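Methylenetetrahydrofolate--tRNA-(uracil-5-)-methyltransferase TrmFO (Thermus thermophilus, PDB 3G5S) catalyses the FAD- and folate-dependent methylation of uridine 54 in tRNA to 5-methyluridine, with methylenetetrahydrofolate as one-carbon donor and NADH or NADPH as reductant. Local coordinates at residues 161-166 and 300-305; 259-264 and 273-278. One frame throughout, in Å; residues are numbered along the deposited sequence. Where two conformers were deposited one is given.

From the N terminus the chain builds much of its Rossmann-type parallel sheet before laying down strand 163-165 in a separate antiparallel sheet. After adding strands 175-176 and 187-191 to that sheet, it supplies strand 258-264 and turns back as strand 271-274; contact 2 closes this hairpin, only eight residues separating its segments. Strand 301-303 then pairs with 163-165, so contact 1 closes a much larger loop of 133 residues that contains contact 2 entirely. The two do not cross. They join where strands 163-165 and 271-274 lie side by side: Pro162 O probably accepts a hydrogen bond from Leu274 N, and Ser161 OG bonds Leu274 O. Both contacts reach the bound glutathione.

Contact 1. Residues 161-166 and 300-305; sequences SPIVLY and EIVRYG. With GSH (glutathione), chain C; EDO (1,2-ethanediol), chain H.
Ile301 meets Val164 through their CG1 atoms, 4.1 Å apart, and lays its other branch, CG2, over one face of the Tyr304 ring, 3.5 Å above the plane and over its centre. Trp283 stacks with the same ring. The guanidinium of Arg303 gives NH1 to Tyr304 O, which lies 30° out of the guanidinium plane, while NH2 reaches Pro392 O. Between the backbones is a classic beta bulge: Val302 and Arg303 both face Ile163, whose O accepts from Val302 N at 2.9 Å and weakly from Arg303 N at 3.4 Å. Ile163 N donates to Arg303 O, and Leu165 N to Glu300 O, on either side of the bulge. Beta-branched Ile163 and Val164 suit the buried, extended strand 163-165; the Ile163 and Val302 side chains cross at about a right angle, their CG2 atoms 3.9 Å apart. Glu300, its chain extended, runs beside Leu165, and its carboxylate binds both hydroxyls of an ethanediol, probably from the crystallisation liquor. Glycine suits position 305, since a CB would come tightly against Ser161 CA and Pro162 CD. Strand 163-165 lies between 271-274 and the outermost strand 301-303, while helix 283-290 packs against Pro162 and Ile301 through Ile290.

Contact 2. Residues 259-264 and 273-278; sequences VVQLRQ and SLVGFQ. With GSH (glutathione), chain C.
Strands 258-264 and 271-274 are the arms of a beta hairpin, which residues 259-264 and 273-278 join near its open end, with Arg263 and Ser273 as a hydrogen-bonded pair, Leu262 and Leu274 as a non-hydrogen-bonded one, and Val275 N bound to Gln261 O at 2.8 Å. A type II turn from Leu274 to Phe277 then leads the chain away. Gly276 suits this turn because its phi is positive (78°), and its N donates to glutathione O31 at 2.9 Å. On the apolar face, Leu262 and Leu274 lie side by side, CD2 to CD1 3.9 Å, while Val260 divides its branches: CG1 packs on Leu274 CG and CG2 on Phe277 CZ. Leu274 CD2 lies above one face of the Phe277 ring, toward its rim. On the other face, the CG of Arg263 sits between its backbone N and carbonyl carbon (chi1 78°), where it touches Ser273 OG at 3.4 Å and Val275 CG2. The polar ends converge on one atom, Glu265 OE2, which takes a salt bridge from Arg263 NE and a hydrogen bond from Ser273 OG. Gln278 bends at chi2 beside the glutathione, its CG 3.9 Å from SG2, and gives NE2 to Val224 O. An alanine here would probably leave Val224 O without that donor and open a gap beside the glutathione sulfur. At the edge of the Phe277 ring, in its plane, lies a water hydrogen-bonded to both Gln261 N and Val275 O, 2.8 Å from each.

Contact 1. Residues 161-166 and 300-305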
# COMPACT_ATOMS: atom_id res chain seq x y z
N SER A 161 3.73 4.49 10.68
CA SER A 161 3.06 4.36 11.96
C SER A 161 1.64 3.83 11.73
O SER A 161 1.14 3.82 10.61
CB SER A 161 3.02 5.70 12.68
OG SER A 161 2.15 6.58 12.00
N PRO A 162 0.99 3.36 12.80
CA PRO A 162 -0.38 2.87 12.63
C PRO A 162 -1.35 3.99 12.26
O PRO A 162 -1.18 5.14 12.67
CB PRO A 162 -0.73 2.34 14.03
CG PRO A 162 0.58 2.18 14.73
CD PRO A 162 1.47 3.23 14.18
N ILE A 163 -2.39 3.62 11.50
CA ILE A 163 -3.45 4.53 11.09
C ILE A 163 -4.77 3.99 11.62
O ILE A 163 -5.06 2.80 11.48
CB ILE A 163 -3.52 4.62 9.56
CG1 ILE A 163 -2.17 5.07 9.00
CG2 ILE A 163 -4.64 5.56 9.13
CD1 ILE A 163 -2.15 5.21 7.49
N VAL A 164 -5.56 4.87 12.22
CA VAL A 164 -6.86 4.50 12.77
C VAL A 164 -7.98 5.19 12.01
O VAL A 164 -7.78 6.23 11.37
CB VAL A 164 -6.98 4.82 14.27
CG1 VAL A 164 -5.90 4.11 15.06
CG2 VAL A 164 -6.93 6.32 14.52
N LEU A 165 -9.16 4.60 12.08
CA LEU A 165 -10.36 5.18 11.50
C LEU A 165 -10.86 6.31 12.40
O LEU A 165 -11.07 6.11 13.59
CB LEU A 165 -11.43 4.09 11.38
CG LEU A 165 -12.65 4.39 10.51
CD1 LEU A 165 -12.24 4.44 9.05
CD2 LEU A 165 -13.73 3.34 10.73
N TYR A 166 -11.06 7.48 11.82
CA TYR A 166 -11.44 8.66 12.59
C TYR A 166 -12.67 8.43 13.47
O TYR A 166 -12.69 8.82 14.64
CB TYR A 166 -11.67 9.85 11.67
CG TYR A 166 -12.00 11.13 12.40
CD1 TYR A 166 -11.00 11.92 12.96
CD2 TYR A 166 -13.32 11.54 12.55
CE1 TYR A 166 -11.30 13.09 13.64
CE2 TYR A 166 -13.62 12.71 13.22
CZ TYR A 166 -12.61 13.48 13.76
OH TYR A 166 -12.91 14.65 14.43
N GLU A 300 -10.19 1.54 15.67
CA GLU A 300 -10.09 0.55 14.60
C GLU A 300 -8.85 0.88 13.79
O GLU A 300 -8.77 1.93 13.15
CB GLU A 300 -11.33 0.60 13.70
CG GLU A 300 -11.27 -0.37 12.52
CD GLU A 300 -12.50 -0.33 11.62
OE1 GLU A 300 -13.60 0.02 12.10
OE2 GLU A 300 -12.37 -0.67 10.42
N ILE A 301 -7.86 -0.00 13.84
CA ILE A 301 -6.63 0.21 13.11
C ILE A 301 -6.82 -0.31 11.69
O ILE A 301 -7.08 -1.49 11.50
CB ILE A 301 -5.45 -0.52 13.78
CG1 ILE A 301 -5.19 0.07 15.17
CG2 ILE A 301 -4.20 -0.43 12.91
CD1 ILE A 301 -4.83 -0.96 16.21
N VAL A 302 -6.68 0.58 10.72
CA VAL A 302 -6.88 0.20 9.32
C VAL A 302 -5.56 -0.06 8.58
O VAL A 302 -5.57 -0.71 7.55
CB VAL A 302 -7.74 1.23 8.56
CG1 VAL A 302 -9.14 1.28 9.12
CG2 VAL A 302 -7.10 2.61 8.59
N ARG A 303 -4.45 0.44 9.11
CA ARG A 303 -3.15 0.16 8.50
C ARG A 303 -2.13 0.09 9.63
O ARG A 303 -1.95 1.06 10.35
CB ARG A 303 -2.78 1.26 7.49
CG ARG A 303 -1.56 0.94 6.65
CD ARG A 303 -0.22 1.33 7.32
NE ARG A 303 0.80 1.41 6.28
CZ ARG A 303 1.66 0.45 5.94
NH1 ARG A 303 1.71 -0.69 6.63
NH2 ARG A 303 2.49 0.65 4.92
N TYR A 304 -1.51 -1.07 9.80
CA TYR A 304 -0.54 -1.25 10.89
C TYR A 304 0.83 -0.68 10.54
O TYR A 304 1.21 -0.60 9.37
CB TYR A 304 -0.44 -2.73 11.26
CG TYR A 304 -1.61 -3.21 12.08
CD1 TYR A 304 -1.60 -3.04 13.46
CD2 TYR A 304 -2.72 -3.80 11.50
CE1 TYR A 304 -2.65 -3.45 14.24
CE2 TYR A 304 -3.79 -4.22 12.28
CZ TYR A 304 -3.75 -4.04 13.64
OH TYR A 304 -4.79 -4.45 14.43
N GLY A 305 1.58 -0.27 11.56
CA GLY A 305 2.92 0.25 11.34
C GLY A 305 3.90 -0.83 10.92
O GLY A 305 3.75 -1.99 11.31
N1 GSH C . 9.67 6.67 4.47
CA1 GSH C . 9.72 8.04 3.98
C1 GSH C . 11.14 8.58 3.87
O11 GSH C . 12.20 7.71 4.09
O12 GSH C . 11.32 9.61 3.32
CB1 GSH C . 8.79 9.00 4.72
CG1 GSH C . 9.29 9.60 6.03
CD1 GSH C . 9.44 8.69 7.24
OE1 GSH C . 9.38 7.50 7.16
N2 GSH C . 9.63 9.33 8.51
CA2 GSH C . 9.67 8.56 9.72
C2 GSH C . 8.40 8.70 10.54
O2 GSH C . 8.27 9.62 11.29
CB2 GSH C . 10.92 8.98 10.48
SG2 GSH C . 11.35 8.01 11.93
N3 GSH C . 7.61 7.51 10.74
CA3 GSH C . 6.49 7.54 11.66
C3 GSH C . 5.26 8.27 11.13
O31 GSH C . 4.54 8.89 11.84
O32 GSH C . 5.19 8.39 9.76
C1 EDO H . -16.41 -0.47 9.43
O1 EDO H . -15.90 0.40 10.44
C2 EDO H . -15.39 -0.61 8.31
O2 EDO H . -14.25 -1.33 8.79

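Contact 2. Residues 259-264 and 273-278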
# COMPACT_ATOMS: atom_id res chain seq x y z
N VAL A 259 1.63 13.41 25.24
CA VAL A 259 0.55 13.25 24.28
C VAL A 259 0.93 12.23 23.23
O VAL A 259 2.10 11.95 23.00
CB VAL A 259 0.21 14.57 23.54
CG1 VAL A 259 -0.12 15.67 24.53
CG2 VAL A 259 1.33 14.97 22.60
N VAL A 260 -0.09 11.65 22.61
CA VAL A 260 0.07 11.03 21.31
C VAL A 260 -0.67 11.93 20.32
O VAL A 260 -1.84 12.28 20.54
CB VAL A 260 -0.50 9.61 21.28
CG1 VAL A 260 -0.50 9.06 19.86
CG2 VAL A 260 0.30 8.71 22.22
N GLN A 261 0.01 12.32 19.25
CA GLN A 261 -0.62 13.15 18.23
C GLN A 261 -1.08 12.30 17.07
O GLN A 261 -0.44 11.30 16.73
CB GLN A 261 0.37 14.17 17.70
CG GLN A 261 0.83 15.18 18.70
CD GLN A 261 1.52 16.33 18.02
OE1 GLN A 261 2.53 16.15 17.34
NE2 GLN A 261 0.95 17.52 18.17
N LEU A 262 -2.19 12.70 16.45
CA LEU A 262 -2.66 12.07 15.23
C LEU A 262 -2.80 13.10 14.14
O LEU A 262 -3.16 14.25 14.40
CB LEU A 262 -4.00 11.36 15.45
CG LEU A 262 -3.92 10.12 16.35
CD1 LEU A 262 -4.15 10.52 17.78
CD2 LEU A 262 -4.93 9.08 15.91
N ARG A 263 -2.49 12.70 12.91
CA ARG A 263 -2.62 13.61 11.78
C ARG A 263 -3.45 12.99 10.68
O ARG A 263 -3.47 11.77 10.50
CB ARG A 263 -1.25 14.02 11.24
CG ARG A 263 -0.58 12.99 10.38
CD ARG A 263 0.62 13.58 9.65
NE ARG A 263 0.87 12.80 8.45
CZ ARG A 263 1.81 13.06 7.54
NH1 ARG A 263 2.63 14.09 7.67
NH2 ARG A 263 1.90 12.25 6.50
N GLN A 264 -4.14 13.84 9.94
CA GLN A 264 -4.99 13.39 8.85
C GLN A 264 -4.15 12.94 7.65
O GLN A 264 -3.25 13.66 7.20
CB GLN A 264 -5.93 14.52 8.45
CG GLN A 264 -6.90 14.15 7.35
CD GLN A 264 -7.88 15.25 7.03
OE1 GLN A 264 -8.43 15.30 5.92
NE2 GLN A 264 -8.12 16.14 7.98
N SER A 273 -3.09 9.01 11.24
CA SER A 273 -1.93 8.26 11.71
C SER A 273 -1.43 8.78 13.04
O SER A 273 -1.60 9.95 13.37
CB SER A 273 -0.79 8.30 10.69
OG SER A 273 -0.22 9.59 10.62
N LEU A 274 -0.81 7.89 13.81
CA LEU A 274 -0.11 8.28 15.03
C LEU A 274 1.25 8.86 14.68
O LEU A 274 2.11 8.16 14.14
CB LEU A 274 0.07 7.08 15.96
CG LEU A 274 -1.14 6.66 16.79
CD1 LEU A 274 -2.29 6.18 15.92
CD2 LEU A 274 -0.74 5.59 17.79
N VAL A 275 1.45 10.13 14.98
CA VAL A 275 2.64 10.85 14.53
C VAL A 275 3.88 10.39 15.29
O VAL A 275 3.91 10.41 16.52
CB VAL A 275 2.45 12.37 14.70
CG1 VAL A 275 3.72 13.11 14.31
CG2 VAL A 275 1.26 12.85 13.87
N GLY A 276 4.90 9.96 14.56
CA GLY A 276 6.14 9.56 15.18
C GLY A 276 6.12 8.17 15.80
O GLY A 276 6.97 7.84 16.62
N PHE A 277 5.14 7.35 15.39
CA PHE A 277 4.99 6.00 15.93
C PHE A 277 5.40 4.91 14.95
O PHE A 277 4.82 3.83 14.93
CB PHE A 277 3.58 5.80 16.51
CG PHE A 277 3.49 6.22 17.94
CD1 PHE A 277 3.43 7.56 18.29
CD2 PHE A 277 3.53 5.28 18.96
CE1 PHE A 277 3.39 7.94 19.63
CE2 PHE A 277 3.49 5.66 20.28
CZ PHE A 277 3.42 6.99 20.62
N GLN A 278 6.42 5.19 14.15
CA GLN A 278 7.03 4.16 13.34
C GLN A 278 7.36 2.97 14.24
O GLN A 278 7.85 3.13 15.36
CB GLN A 278 8.29 4.68 12.65
CG GLN A 278 9.43 5.08 13.59
CD GLN A 278 9.26 6.47 14.20
OE1 GLN A 278 8.38 7.24 13.81
NE2 GLN A 278 10.14 6.80 15.15
N1 GSH C . 9.67 6.67 4.47
CA1 GSH C . 9.72 8.04 3.98
C1 GSH C . 11.14 8.58 3.87
O11 GSH C . 12.20 7.71 4.09
O12 GSH C . 11.32 9.61 3.32
CB1 GSH C . 8.79 9.00 4.72
CG1 GSH C . 9.29 9.60 6.03
CD1 GSH C . 9.44 8.69 7.24
OE1 GSH C . 9.38 7.50 7.16
N2 GSH C . 9.63 9.33 8.51
CA2 GSH C . 9.67 8.56 9.72
C2 GSH C . 8.40 8.70 10.54
O2 GSH C . 8.27 9.62 11.29
CB2 GSH C . 10.92 8.98 10.48
SG2 GSH C . 11.35 8.01 11.93
N3 GSH C . 7.61 7.51 10.74
CA3 GSH C . 6.49 7.54 11.66
C3 GSH C . 5.26 8.27 11.13
O31 GSH C . 4.54 8.89 11.84
O32 GSH C . 5.19 8.39 9.76
O HOH W 1 2.67 11.45 18.76